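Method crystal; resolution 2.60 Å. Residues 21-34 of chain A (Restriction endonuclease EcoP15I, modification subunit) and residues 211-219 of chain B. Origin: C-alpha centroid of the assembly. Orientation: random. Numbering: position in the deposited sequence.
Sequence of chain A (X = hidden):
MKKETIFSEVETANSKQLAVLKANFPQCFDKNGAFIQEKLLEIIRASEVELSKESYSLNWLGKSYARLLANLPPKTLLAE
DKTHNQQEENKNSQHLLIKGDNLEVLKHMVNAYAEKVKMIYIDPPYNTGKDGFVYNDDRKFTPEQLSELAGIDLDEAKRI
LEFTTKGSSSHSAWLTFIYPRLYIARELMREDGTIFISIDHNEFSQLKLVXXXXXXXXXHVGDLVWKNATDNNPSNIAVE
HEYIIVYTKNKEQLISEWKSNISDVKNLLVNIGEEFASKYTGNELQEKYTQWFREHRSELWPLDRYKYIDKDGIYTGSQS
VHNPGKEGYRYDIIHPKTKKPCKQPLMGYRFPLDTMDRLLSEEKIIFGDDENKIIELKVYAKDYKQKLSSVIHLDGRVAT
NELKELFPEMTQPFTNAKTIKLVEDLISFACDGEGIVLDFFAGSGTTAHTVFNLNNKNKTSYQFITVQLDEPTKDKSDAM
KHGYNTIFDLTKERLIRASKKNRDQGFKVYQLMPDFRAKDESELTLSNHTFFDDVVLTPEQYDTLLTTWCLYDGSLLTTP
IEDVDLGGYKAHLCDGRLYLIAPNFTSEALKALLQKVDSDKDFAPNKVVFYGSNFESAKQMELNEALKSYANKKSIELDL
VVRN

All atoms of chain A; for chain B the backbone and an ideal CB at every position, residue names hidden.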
# COMPACT_ATOMS: atom_id res chain seq x y z
N LEU A 21 14.79 -38.08 7.40
CA LEU A 21 14.47 -36.76 7.93
C LEU A 21 14.05 -35.79 6.82
O LEU A 21 13.12 -35.01 7.02
CB LEU A 21 15.66 -36.17 8.71
CG LEU A 21 15.76 -36.51 10.19
CD1 LEU A 21 17.14 -36.18 10.71
CD2 LEU A 21 14.68 -35.80 11.03
N LYS A 22 14.73 -35.85 5.65
CA LYS A 22 14.45 -35.02 4.48
C LYS A 22 13.20 -35.50 3.77
O LYS A 22 12.43 -34.67 3.28
CB LYS A 22 15.64 -35.01 3.49
CG LYS A 22 16.79 -34.10 3.92
CD LYS A 22 17.70 -33.68 2.77
CE LYS A 22 18.98 -33.08 3.31
NZ LYS A 22 19.76 -32.35 2.27
N ALA A 23 12.98 -36.84 3.74
CA ALA A 23 11.82 -37.44 3.08
C ALA A 23 10.52 -37.17 3.83
O ALA A 23 9.48 -36.98 3.19
CB ALA A 23 12.02 -38.93 2.90
N ASN A 24 10.59 -37.13 5.18
CA ASN A 24 9.39 -36.92 5.99
C ASN A 24 9.25 -35.54 6.59
O ASN A 24 8.13 -35.15 6.93
CB ASN A 24 9.24 -38.03 7.06
CG ASN A 24 9.23 -39.42 6.47
OD1 ASN A 24 8.24 -39.89 5.90
ND2 ASN A 24 10.37 -40.07 6.52
N PHE A 25 10.36 -34.80 6.72
CA PHE A 25 10.36 -33.45 7.30
C PHE A 25 11.15 -32.50 6.39
O PHE A 25 12.23 -32.03 6.77
CB PHE A 25 10.89 -33.49 8.75
CG PHE A 25 10.22 -34.53 9.62
CD1 PHE A 25 10.69 -35.84 9.65
CD2 PHE A 25 9.10 -34.21 10.36
CE1 PHE A 25 10.03 -36.81 10.40
CE2 PHE A 25 8.47 -35.18 11.15
CZ PHE A 25 8.94 -36.48 11.16
N PRO A 26 10.65 -32.24 5.15
CA PRO A 26 11.42 -31.40 4.21
C PRO A 26 11.59 -29.93 4.58
O PRO A 26 12.63 -29.35 4.30
CB PRO A 26 10.67 -31.60 2.89
CG PRO A 26 9.27 -31.84 3.30
CD PRO A 26 9.40 -32.71 4.52
N GLN A 27 10.60 -29.35 5.25
CA GLN A 27 10.55 -27.95 5.73
C GLN A 27 11.54 -27.67 6.86
O GLN A 27 11.66 -26.52 7.29
CB GLN A 27 9.13 -27.64 6.21
CG GLN A 27 8.74 -28.27 7.56
CD GLN A 27 8.32 -29.73 7.50
OE1 GLN A 27 8.58 -30.45 6.53
NE2 GLN A 27 7.65 -30.20 8.53
N CYS A 28 12.21 -28.71 7.37
CA CYS A 28 13.17 -28.62 8.46
C CYS A 28 14.57 -28.37 7.98
O CYS A 28 15.48 -28.29 8.80
CB CYS A 28 13.09 -29.89 9.31
SG CYS A 28 11.60 -30.00 10.31
N PHE A 29 14.74 -28.24 6.66
CA PHE A 29 16.00 -27.96 5.96
C PHE A 29 15.82 -26.68 5.13
O PHE A 29 14.79 -26.52 4.47
CB PHE A 29 16.41 -29.17 5.09
CG PHE A 29 16.65 -30.43 5.90
CD1 PHE A 29 15.60 -31.30 6.19
CD2 PHE A 29 17.92 -30.74 6.38
CE1 PHE A 29 15.82 -32.46 6.94
CE2 PHE A 29 18.14 -31.90 7.13
CZ PHE A 29 17.09 -32.75 7.41
N ASP A 30 16.76 -25.75 5.20
CA ASP A 30 16.62 -24.48 4.49
C ASP A 30 16.89 -24.60 2.97
O ASP A 30 17.08 -25.71 2.49
CB ASP A 30 17.39 -23.34 5.21
CG ASP A 30 18.89 -23.31 5.02
OD1 ASP A 30 19.41 -24.15 4.26
OD2 ASP A 30 19.54 -22.38 5.55
N LYS A 31 16.89 -23.48 2.22
CA LYS A 31 17.12 -23.52 0.76
C LYS A 31 18.49 -24.10 0.37
O LYS A 31 18.65 -24.55 -0.76
CB LYS A 31 16.86 -22.16 0.09
CG LYS A 31 17.91 -21.07 0.33
CD LYS A 31 17.40 -19.70 -0.08
CE LYS A 31 17.55 -19.36 -1.55
NZ LYS A 31 16.48 -18.42 -1.99
N ASN A 32 19.45 -24.07 1.31
CA ASN A 32 20.82 -24.55 1.15
C ASN A 32 21.05 -25.94 1.78
O ASN A 32 22.20 -26.36 1.93
CB ASN A 32 21.82 -23.51 1.70
CG ASN A 32 21.68 -22.12 1.10
OD1 ASN A 32 21.57 -21.94 -0.12
ND2 ASN A 32 21.69 -21.11 1.97
N GLY A 33 19.95 -26.64 2.11
CA GLY A 33 19.99 -27.98 2.68
C GLY A 33 20.54 -28.07 4.08
O GLY A 33 20.94 -29.17 4.51
N ALA A 34 20.57 -26.92 4.81
CA ALA A 34 21.02 -26.78 6.20
C ALA A 34 19.83 -27.01 7.15
O ALA A 34 18.71 -26.58 6.86
CB ALA A 34 21.62 -25.39 6.43
N UNK B 211 4.13 -24.03 0.06
CA UNK B 211 4.86 -25.07 -0.68
C UNK B 211 6.24 -25.30 -0.05
O UNK B 211 6.68 -26.44 0.02
CB UNK B 211 5.01 -24.68 -2.15
N UNK B 212 6.90 -24.23 0.45
CA UNK B 212 8.16 -24.34 1.20
C UNK B 212 7.94 -25.17 2.48
O UNK B 212 8.73 -26.06 2.77
CB UNK B 212 8.70 -22.95 1.55
N UNK B 213 6.83 -24.89 3.21
CA UNK B 213 6.45 -25.63 4.41
C UNK B 213 6.11 -27.13 4.13
O UNK B 213 6.26 -27.97 5.02
CB UNK B 213 5.25 -24.94 5.06
N UNK B 214 5.67 -27.45 2.88
CA UNK B 214 5.29 -28.80 2.45
C UNK B 214 6.43 -29.56 1.77
O UNK B 214 6.59 -30.75 2.05
CB UNK B 214 4.10 -28.72 1.50
N UNK B 215 7.18 -28.90 0.88
CA UNK B 215 8.24 -29.53 0.09
C UNK B 215 9.67 -29.15 0.48
O UNK B 215 10.62 -29.85 0.10
CB UNK B 215 8.03 -29.18 -1.38
N UNK B 216 9.82 -27.98 1.11
CA UNK B 216 11.12 -27.41 1.42
C UNK B 216 11.58 -26.51 0.28
O UNK B 216 11.50 -26.91 -0.89
CB UNK B 216 12.15 -28.51 1.68
N UNK B 217 12.10 -25.30 0.62
CA UNK B 217 12.57 -24.31 -0.37
C UNK B 217 13.61 -24.79 -1.37
O UNK B 217 13.61 -24.33 -2.51
CB UNK B 217 13.16 -23.11 0.37
N UNK B 218 14.45 -25.74 -0.98
CA UNK B 218 15.50 -26.33 -1.82
C UNK B 218 14.92 -27.11 -3.00
O UNK B 218 15.62 -27.31 -3.99
CB UNK B 218 16.39 -27.25 -0.98
N UNK B 219 13.64 -27.53 -2.88
CA UNK B 219 12.92 -28.31 -3.89
C UNK B 219 12.05 -27.46 -4.83
O UNK B 219 11.27 -27.98 -5.63
CB UNK B 219 12.04 -29.35 -3.19

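Position 211 lies in the helix with its CB beyond reach of chain A, which therefore sets no rule for it; the residue is C211(B). At 212 the CB points sideways and finds nothing of chain A nearby, so almost any helix-compatible residue would serve. It is D212(B), whose carboxylate is hydrogen-bonded elsewhere in the structure.

Position 213 is less free. CA-to-CB points away, yet the ideal CB is 4.9 Å from CB of Q27(A), so a long, flexible side chain could bend back to it: Gln, Glu, Met or Lys would all suit. E213(B) does bend back. With chi1 t and chi2 p, its OE2 comes to 3.3 Å from CG of Q27(A), a packing contact and not a hydrogen bond.

At 214 and 215 the CB points away, and chain A meets the backbone instead. P26(A) rests its ring on this helix end: CG of P26(A) lies 3.2 Å from O of 214, and CB of P26(A) lies 3.3 Å from O of 215. Chain A sets little rule for the side chains here, and hydrophobic or polar ones would be compatible with it. The deposited residues are I214(B) and F215(B).

Position 216 leaves the helix with phi/psi of 91/134, and its CB direction points toward chain A. An ideal CB would stand 2.8 Å from O of P26(A), a clash, and would also jam against the preceding carbonyl O. Both point to glycine. G216(B) lets its CA sit 3.8 Å from O of P26(A).

Position 217 points toward K31(A), its ideal CB 3.8 Å from CB of that lysine. An aliphatic chain could pack on the methylenes, while an acid would also suit the nearby charge. OE1 of E217(B) lies 3.8 Å from CB of K31(A), and its OE2 is 4.2 Å from NZ of K31(A), opposite charges near each other but beyond a salt bridge.

At 218 the CB points sideways, 3.5 Å from O of K31(A), beside the type I turn from D30(A) to G33(A). A long side chain could run along that turn; Gln, Glu, Met or Arg are plausible. Q218(B) is extended, chi1 and chi2 both t, and puts OE1 3.3 Å from CA of G33(A), where glycine leaves room: an ideal CB there would be a tight 3.1 Å from OE1 of Q218(B).

Position 219 has no chain A atom near its CB and is loosely specified. N219(B) bends back along its own chain, ND2 donating to O of F215(B) at 2.7 Å.

Chain B (211-219) CDEIFGEQN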
# COMPACT_ATOMS: atom_id res chain seq x y z
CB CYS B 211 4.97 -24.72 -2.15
SG CYS B 211 3.41 -24.87 -3.04
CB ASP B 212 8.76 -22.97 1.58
CG ASP B 212 9.23 -22.13 0.41
OD1 ASP B 212 9.56 -22.72 -0.65
OD2 ASP B 212 9.26 -20.89 0.55
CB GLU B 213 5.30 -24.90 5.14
CG GLU B 213 4.98 -25.42 6.55
CD GLU B 213 6.12 -25.45 7.55
OE1 GLU B 213 6.99 -24.55 7.50
OE2 GLU B 213 6.14 -26.37 8.40
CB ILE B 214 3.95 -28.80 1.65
CG1 ILE B 214 2.75 -28.58 2.59
CG2 ILE B 214 3.74 -30.08 0.82
CD1 ILE B 214 1.56 -27.93 1.93
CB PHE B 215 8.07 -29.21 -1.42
CG PHE B 215 6.78 -29.65 -2.06
CD1 PHE B 215 5.66 -28.82 -2.04
CD2 PHE B 215 6.70 -30.85 -2.76
CE1 PHE B 215 4.46 -29.22 -2.65
CE2 PHE B 215 5.50 -31.26 -3.35
CZ PHE B 215 4.39 -30.44 -3.29
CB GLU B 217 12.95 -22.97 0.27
CG GLU B 217 12.79 -21.80 -0.70
CD GLU B 217 13.02 -20.41 -0.15
OE1 GLU B 217 13.64 -20.29 0.93
OE2 GLU B 217 12.56 -19.44 -0.80
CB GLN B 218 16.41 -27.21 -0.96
CG GLN B 218 17.59 -27.79 -1.70
CD GLN B 218 18.55 -28.51 -0.81
OE1 GLN B 218 18.17 -29.13 0.20
NE2 GLN B 218 19.82 -28.45 -1.19
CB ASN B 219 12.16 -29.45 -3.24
CG ASN B 219 13.08 -30.40 -2.49
OD1 ASN B 219 14.01 -30.98 -3.06
ND2 ASN B 219 12.84 -30.56 -1.21
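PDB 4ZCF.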